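Local coordinates for protein superoxide dismutase [Mn/Fe] (Aeropyrum pernix, PDB 3AK2) that catalyses the dismutation of superoxide to oxygen and hydrogen peroxide at a single manganese or iron ion, and is bound to manganese in this structure, at residues P21-I27 against H169-Y175; H31-H36 against H79-W83. All coordinates share one frame; numbering follows the deposited sequence.

Interaction 1. Residues P21-I27 against H169-Y175; sequences PYIIEEI and HAYYLQY. With MN (manganese (II) ion), chain E.
Q174 lays its side chain along the loop P21-I24, and its terminal amide both donates to and accepts from the backbone there. CG stands anti to the backbone N (chi1 -179°) and the chain stays extended, which carries the amide from helix 172-175 across to the loop. Q174 NE2 donates to P21 O at 2.9 Å, lying in the carbonyl plane. Q174 NE2 also makes a weak bond to Y22 O at 3.3 Å. Q174 OE1 accepts from I24 N at 2.9 Å, with that donor well above the amide carbonyl plane. Y22 O takes a second bond from Y175 OH, 2.6 Å long. The hydroxyl meets the carbonyl on a lone pair, and Y22 O in turn lies at the edge of the Y175 ring. One face of that ring rests on Q174 CG.

Beside this polar group, I24 and Q174 run past each other in opposite directions. I24 CG2 lies 3.6 Å from Q174 CD. I27 crosses Q174 at about a right angle, with I27 CD1 on Q174 CB at 3.8 Å. It passes alongside L173, where I27 CG1 touches L173 CB. The I27 CG2 branch rests on A170 O at 3.5 Å. L173 crosses E26 at about a right angle, its CD1 touching the carboxylate end at CD. E26 OE1 makes a salt bridge to K176 of the second subunit.

H169 binds manganese through NE2, and its ND1 is hydrogen-bonded to E168 of the second subunit. In Q174 the N-H and C=O ends of one amide are both used on the loop leading into helix 25-54. This fixes which way the amide is flipped and ties the alpha-hairpin domain to the C-terminal domain.

Interaction 2. Residues H31-H36 against H79-W83; sequences HHQKHH and HTIFW. With MN (manganese (II) ion), chain E; EDO (1,2-ethanediol), chain I.
H31 and H79 meet at the metal. Each binds manganese through NE2 at 2.2 Å, and water 1 is a further ligand. The two NE2 atoms are close because they share the ion, not because they bond. The ring planes stand at 89° to each other, and H31 NE2 lies at the edge of the H79 ring. H79 ND1 is hydrogen-bonded to G75 O, which helps fix the turn of the imidazole.

One hydrogen bond joins the segments. W83 NE1 donates to H36 ND1 at 2.9 Å, nearly straight at 166° and in the indole plane.

The remaining contacts are aromatic. The W83 edge points at the face of H31, with W83 CH2 3.4 Å from H31 CG. H32 turns its own edge to the face of the W83 five-membered ring, in an offset T-shaped pair. F82 CE2 touches H31 CE1 at 3.7 Å. H79 CB sits over the centre of the H36 ring as a CH-pi contact. With CG anti to the backbone N (chi1 -170°), H36 reaches both H79 and W83.

If W83 were an alanine, H36 ND1 would probably lose its hydrogen-bond donor, and a gap would be likely to open over the face of the metal ligand H31.

The arrangement is the two-helix half of an iron/manganese superoxide dismutase metal site: one histidine from each helix of the alpha-hairpin, backed by an aromatic cluster.

How the interactions relate
Interactions 1 and 2 meet at the manganese, with centres about 13 Å apart. Helix 25-54 serves both: its first turn packs in interaction 1, and the later turn 31-36 supplies H31. H169 from interaction 1 joins H31 and H79 from interaction 2, and D165 and water 1 complete the five ligands. H169 NE2 is 3.1 Å from H31 NE2 and 4.1 Å from H79 NE2, close because all three bind the same ion. A170 CB also packs against the H31 ring, 3.9 Å from H31 CE1. H35 stacks on H169 and is hydrogen-bonded through NE2 to Y172 OH of the second subunit. The site therefore draws on both domains and borders the subunit interface.

Interaction 1. Residues P21-I27 against H169-Y175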
loop_
_atom_site.group_PDB
_atom_site.type_symbol
_atom_site.label_atom_id
_atom_site.label_comp_id
_atom_site.label_asym_id
_atom_site.label_seq_id
_atom_site.Cartn_x
_atom_site.Cartn_y
_atom_site.Cartn_z
ATOM N N PRO A 21 -30.238 18.528 2.700
ATOM C CA PRO A 21 -30.325 17.490 1.670
ATOM C C PRO A 21 -28.974 16.964 1.166
ATOM O O PRO A 21 -28.947 16.087 0.309
ATOM C CB PRO A 21 -31.048 18.213 0.535
ATOM C CG PRO A 21 -30.571 19.613 0.647
ATOM C CD PRO A 21 -30.349 19.879 2.117
ATOM N N TYR A 22 -27.877 17.492 1.702
ATOM C CA TYR A 22 -26.539 17.226 1.160
ATOM C C TYR A 22 -26.011 15.823 1.436
ATOM O O TYR A 22 -25.376 15.220 0.571
ATOM C CB TYR A 22 -25.567 18.313 1.618
ATOM C CG TYR A 22 -26.090 19.679 1.249
ATOM C CD1 TYR A 22 -26.598 20.544 2.220
ATOM C CD2 TYR A 22 -26.138 20.080 -0.084
ATOM C CE1 TYR A 22 -27.110 21.796 1.864
ATOM C CE2 TYR A 22 -26.646 21.317 -0.448
ATOM C CZ TYR A 22 -27.126 22.169 0.528
ATOM O OH TYR A 22 -27.625 23.397 0.148
ATOM N N ILE A 23 -26.282 15.307 2.631
ATOM C CA ILE A 23 -25.994 13.911 2.949
ATOM C C ILE A 23 -27.220 13.328 3.640
ATOM O O ILE A 23 -27.627 13.815 4.694
ATOM C CB ILE A 23 -24.731 13.743 3.835
ATOM C CG1 ILE A 23 -23.541 14.506 3.241
ATOM C CG2 ILE A 23 -24.395 12.265 3.985
ATOM C CD1 ILE A 23 -22.317 14.573 4.146
ATOM N N ILE A 24 -27.803 12.291 3.043
ATOM C CA ILE A 24 -29.075 11.740 3.530
ATOM C C ILE A 24 -28.958 11.007 4.866
ATOM O O ILE A 24 -27.886 10.495 5.229
ATOM C CB ILE A 24 -29.778 10.820 2.487
ATOM C CG1 ILE A 24 -28.864 9.666 2.055
ATOM C CG2 ILE A 24 -30.281 11.635 1.289
ATOM C CD1 ILE A 24 -29.572 8.570 1.265
ATOM N N GLU A 25 -30.078 10.957 5.582
ATOM C CA GLU A 25 -30.157 10.335 6.899
ATOM C C GLU A 25 -29.652 8.894 6.917
ATOM O O GLU A 25 -28.939 8.508 7.845
ATOM C CB GLU A 25 -31.596 10.395 7.427
ATOM C CG GLU A 25 -31.791 9.808 8.821
ATOM C CD GLU A 25 -33.234 9.874 9.295
ATOM O OE1 GLU A 25 -34.140 9.558 8.498
ATOM O OE2 GLU A 25 -33.455 10.231 10.471
ATOM N N GLU A 26 -30.017 8.101 5.908
ATOM C CA GLU A 26 -29.649 6.684 5.922
ATOM C C GLU A 26 -28.137 6.505 5.903
ATOM O O GLU A 26 -27.608 5.625 6.583
ATOM C CB GLU A 26 -30.287 5.900 4.775
ATOM C CG GLU A 26 -30.087 4.391 4.930
ATOM C CD GLU A 26 -30.613 3.572 3.771
ATOM O OE1 GLU A 26 -30.509 2.330 3.855
ATOM O OE2 GLU A 26 -31.116 4.152 2.786
ATOM N N ILE A 27 -27.452 7.338 5.124
ATOM C CA ILE A 27 -25.989 7.312 5.098
ATOM C C ILE A 27 -25.419 7.672 6.464
ATOM O O ILE A 27 -24.598 6.940 7.004
ATOM C CB ILE A 27 -25.400 8.239 4.022
ATOM C CG1 ILE A 27 -25.675 7.664 2.629
ATOM C CG2 ILE A 27 -23.889 8.429 4.243
ATOM C CD1 ILE A 27 -25.292 8.585 1.489
ATOM N N HIS A 169 -18.968 4.146 0.913
ATOM C CA HIS A 169 -20.058 4.156 1.890
ATOM C C HIS A 169 -20.474 5.555 2.344
ATOM O O HIS A 169 -21.556 5.723 2.906
ATOM C CB HIS A 169 -19.762 3.264 3.107
ATOM C CG HIS A 169 -18.632 3.741 3.975
ATOM N ND1 HIS A 169 -17.487 2.998 4.166
ATOM C CD2 HIS A 169 -18.483 4.856 4.733
ATOM C CE1 HIS A 169 -16.675 3.640 4.989
ATOM N NE2 HIS A 169 -17.254 4.773 5.346
ATOM N N ALA A 170 -19.615 6.549 2.129
ATOM C CA ALA A 170 -19.931 7.917 2.523
ATOM C C ALA A 170 -20.929 8.594 1.579
ATOM O O ALA A 170 -21.527 9.611 1.937
ATOM C CB ALA A 170 -18.651 8.754 2.653
ATOM N N TYR A 171 -21.129 8.032 0.388
ATOM C CA TYR A 171 -21.957 8.712 -0.605
ATOM C C TYR A 171 -22.808 7.827 -1.513
ATOM O O TYR A 171 -23.749 8.328 -2.133
ATOM C CB TYR A 171 -21.094 9.639 -1.468
ATOM C CG TYR A 171 -19.994 8.943 -2.244
ATOM C CD1 TYR A 171 -20.251 8.340 -3.479
ATOM C CD2 TYR A 171 -18.691 8.892 -1.745
ATOM C CE1 TYR A 171 -19.239 7.704 -4.193
ATOM C CE2 TYR A 171 -17.673 8.261 -2.456
ATOM C CZ TYR A 171 -17.954 7.665 -3.670
ATOM O OH TYR A 171 -16.945 7.055 -4.373
ATOM N N TYR A 172 -22.491 6.537 -1.606
ATOM C CA TYR A 172 -23.063 5.692 -2.666
ATOM C C TYR A 172 -24.586 5.601 -2.676
ATOM O O TYR A 172 -25.200 5.636 -3.742
ATOM C CB TYR A 172 -22.453 4.289 -2.682
ATOM C CG TYR A 172 -22.313 3.751 -4.086
ATOM C CD1 TYR A 172 -21.144 3.962 -4.815
ATOM C CD2 TYR A 172 -23.359 3.060 -4.702
ATOM C CE1 TYR A 172 -21.013 3.492 -6.115
ATOM C CE2 TYR A 172 -23.234 2.584 -6.001
ATOM C CZ TYR A 172 -22.060 2.800 -6.698
ATOM O OH TYR A 172 -21.940 2.325 -7.985
ATOM N N LEU A 173 -25.203 5.495 -1.504
ATOM C CA LEU A 173 -26.662 5.371 -1.446
ATOM C C LEU A 173 -27.386 6.558 -2.074
ATOM O O LEU A 173 -28.482 6.399 -2.623
ATOM C CB LEU A 173 -27.138 5.162 -0.010
ATOM C CG LEU A 173 -26.886 3.795 0.632
ATOM C CD1 LEU A 173 -27.356 3.817 2.073
ATOM C CD2 LEU A 173 -27.576 2.672 -0.131
ATOM N N GLN A 174 -26.768 7.733 -1.994
ATOM C CA GLN A 174 -27.361 8.971 -2.490
ATOM C C GLN A 174 -26.833 9.359 -3.871
ATOM O O GLN A 174 -27.609 9.659 -4.785
ATOM C CB GLN A 174 -27.088 10.099 -1.493
ATOM C CG GLN A 174 -27.670 11.453 -1.874
ATOM C CD GLN A 174 -27.468 12.490 -0.788
ATOM O OE1 GLN A 174 -26.979 12.179 0.297
ATOM N NE2 GLN A 174 -27.848 13.730 -1.072
ATOM N N TYR A 175 -25.512 9.352 -4.014
ATOM C CA TYR A 175 -24.848 9.871 -5.206
ATOM C C TYR A 175 -24.403 8.782 -6.176
ATOM O O TYR A 175 -23.914 9.086 -7.268
ATOM C CB TYR A 175 -23.656 10.747 -4.801
ATOM C CG TYR A 175 -24.059 12.005 -4.063
ATOM C CD1 TYR A 175 -24.448 13.149 -4.759
ATOM C CD2 TYR A 175 -24.068 12.049 -2.667
ATOM C CE1 TYR A 175 -24.829 14.304 -4.088
ATOM C CE2 TYR A 175 -24.444 13.201 -1.987
ATOM C CZ TYR A 175 -24.824 14.322 -2.706
ATOM O OH TYR A 175 -25.200 15.465 -2.043
HETATM MN MN MN E . -16.268 6.419 6.452
HETATM O O HOH W 1 -14.327 5.912 5.767
#

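Interaction 2. Residues H31-H36 against H79-W83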
loop_
_atom_site.group_PDB
_atom_site.type_symbol
_atom_site.label_atom_id
_atom_site.label_comp_id
_atom_site.label_asym_id
_atom_site.label_seq_id
_atom_site.Cartn_x
_atom_site.Cartn_y
_atom_site.Cartn_z
ATOM N N HIS A 31 -23.284 5.050 8.527
ATOM C CA HIS A 31 -21.893 5.467 8.576
ATOM C C HIS A 31 -21.390 5.496 10.015
ATOM O O HIS A 31 -20.277 5.052 10.316
ATOM C CB HIS A 31 -21.757 6.846 7.947
ATOM C CG HIS A 31 -20.373 7.163 7.481
ATOM N ND1 HIS A 31 -20.072 8.312 6.784
ATOM C CD2 HIS A 31 -19.213 6.476 7.599
ATOM C CE1 HIS A 31 -18.780 8.327 6.506
ATOM N NE2 HIS A 31 -18.238 7.220 6.982
ATOM N N HIS A 32 -22.239 6.006 10.898
ATOM C CA HIS A 32 -21.915 6.151 12.301
ATOM C C HIS A 32 -22.051 4.823 13.038
ATOM O O HIS A 32 -21.108 4.368 13.695
ATOM C CB HIS A 32 -22.843 7.204 12.908
ATOM C CG HIS A 32 -22.588 7.490 14.351
ATOM N ND1 HIS A 32 -23.559 7.344 15.319
ATOM C CD2 HIS A 32 -21.479 7.928 14.994
ATOM C CE1 HIS A 32 -23.059 7.679 16.494
ATOM N NE2 HIS A 32 -21.800 8.037 16.324
ATOM N N GLN A 33 -23.225 4.204 12.915
ATOM C CA GLN A 33 -23.572 3.014 13.695
ATOM C C GLN A 33 -22.882 1.744 13.231
ATOM O O GLN A 33 -22.626 0.848 14.037
ATOM C CB GLN A 33 -25.089 2.788 13.706
ATOM C CG GLN A 33 -25.866 3.910 14.378
ATOM C CD GLN A 33 -27.346 3.608 14.551
ATOM O OE1 GLN A 33 -28.036 4.286 15.316
ATOM N NE2 GLN A 33 -27.842 2.602 13.840
ATOM N N LYS A 34 -22.598 1.654 11.935
ATOM C CA LYS A 34 -21.974 0.454 11.395
ATOM C C LYS A 34 -20.484 0.663 11.168
ATOM O O LYS A 34 -19.660 -0.001 11.795
ATOM C CB LYS A 34 -22.688 -0.015 10.118
ATOM C CG LYS A 34 -24.178 -0.329 10.305
ATOM C CD LYS A 34 -24.390 -1.518 11.243
ATOM C CE LYS A 34 -25.836 -1.998 11.240
ATOM N NZ LYS A 34 -26.716 -1.120 12.051
ATOM N N HIS A 35 -20.133 1.612 10.310
ATOM C CA HIS A 35 -18.733 1.776 9.923
ATOM C C HIS A 35 -17.850 2.332 11.039
ATOM O O HIS A 35 -16.869 1.699 11.423
ATOM C CB HIS A 35 -18.613 2.590 8.637
ATOM C CG HIS A 35 -19.296 1.950 7.473
ATOM N ND1 HIS A 35 -18.766 0.864 6.811
ATOM C CD2 HIS A 35 -20.484 2.209 6.878
ATOM C CE1 HIS A 35 -19.588 0.495 5.846
ATOM N NE2 HIS A 35 -20.640 1.294 5.867
ATOM N N HIS A 36 -18.194 3.495 11.578
ATOM C CA HIS A 36 -17.348 4.065 12.615
ATOM C C HIS A 36 -17.272 3.111 13.815
ATOM O O HIS A 36 -16.187 2.850 14.338
ATOM C CB HIS A 36 -17.815 5.464 13.023
ATOM C CG HIS A 36 -16.849 6.187 13.915
ATOM N ND1 HIS A 36 -17.048 7.489 14.325
ATOM C CD2 HIS A 36 -15.682 5.791 14.480
ATOM C CE1 HIS A 36 -16.051 7.859 15.108
ATOM N NE2 HIS A 36 -15.208 6.847 15.220
ATOM N N HIS A 79 -12.800 9.492 11.459
ATOM C CA HIS A 79 -14.243 9.744 11.596
ATOM C C HIS A 79 -14.550 10.692 12.752
ATOM O O HIS A 79 -15.471 11.501 12.667
ATOM C CB HIS A 79 -15.037 8.440 11.722
ATOM C CG HIS A 79 -15.091 7.650 10.452
ATOM N ND1 HIS A 79 -14.063 6.824 10.050
ATOM C CD2 HIS A 79 -16.035 7.574 9.483
ATOM C CE1 HIS A 79 -14.372 6.273 8.890
ATOM N NE2 HIS A 79 -15.564 6.710 8.523
ATOM N N THR A 80 -13.767 10.598 13.822
ATOM C CA THR A 80 -13.910 11.488 14.974
ATOM C C THR A 80 -13.718 12.955 14.580
ATOM O O THR A 80 -14.391 13.832 15.122
ATOM C CB THR A 80 -12.936 11.071 16.098
ATOM O OG1 THR A 80 -13.323 9.786 16.599
ATOM C CG2 THR A 80 -12.919 12.078 17.250
ATOM N N ILE A 81 -12.824 13.214 13.630
ATOM C CA ILE A 81 -12.631 14.566 13.101
ATOM C C ILE A 81 -13.728 14.909 12.080
ATOM O O ILE A 81 -14.258 16.025 12.075
ATOM C CB ILE A 81 -11.224 14.722 12.478
ATOM C CG1 ILE A 81 -10.145 14.460 13.537
ATOM C CG2 ILE A 81 -11.060 16.105 11.846
ATOM C CD1 ILE A 81 -8.739 14.327 12.977
ATOM N N PHE A 82 -14.082 13.933 11.243
ATOM C CA PHE A 82 -15.070 14.106 10.173
ATOM C C PHE A 82 -16.422 14.651 10.654
ATOM O O PHE A 82 -16.960 15.587 10.054
ATOM C CB PHE A 82 -15.248 12.772 9.434
ATOM C CG PHE A 82 -16.163 12.828 8.235
ATOM C CD1 PHE A 82 -15.917 13.698 7.181
ATOM C CD2 PHE A 82 -17.254 11.962 8.148
ATOM C CE1 PHE A 82 -16.765 13.727 6.065
ATOM C CE2 PHE A 82 -18.097 11.974 7.038
ATOM C CZ PHE A 82 -17.855 12.861 5.997
ATOM N N TRP A 83 -16.971 14.088 11.729
ATOM C CA TRP A 83 -18.312 14.505 12.153
ATOM C C TRP A 83 -18.406 15.986 12.565
ATOM O O TRP A 83 -19.234 16.714 12.015
ATOM C CB TRP A 83 -18.894 13.605 13.246
ATOM C CG TRP A 83 -18.775 12.127 13.030
ATOM C CD1 TRP A 83 -18.231 11.226 13.896
ATOM C CD2 TRP A 83 -19.250 11.367 11.905
ATOM N NE1 TRP A 83 -18.322 9.955 13.382
ATOM C CE2 TRP A 83 -18.949 10.010 12.167
ATOM C CE3 TRP A 83 -19.909 11.696 10.712
ATOM C CZ2 TRP A 83 -19.263 8.987 11.275
ATOM C CZ3 TRP A 83 -20.222 10.671 9.824
ATOM C CH2 TRP A 83 -19.897 9.335 10.113
HETATM MN MN MN E . -16.268 6.419 6.452
HETATM C C1 EDO I . -19.675 -2.226 9.052
HETATM O O1 EDO I . -20.430 -3.443 9.000
HETATM C C2 EDO I . -18.225 -2.524 8.679
HETATM O O2 EDO I . -17.595 -1.324 8.214
HETATM O O HOH W 1 -14.327 5.912 5.767
#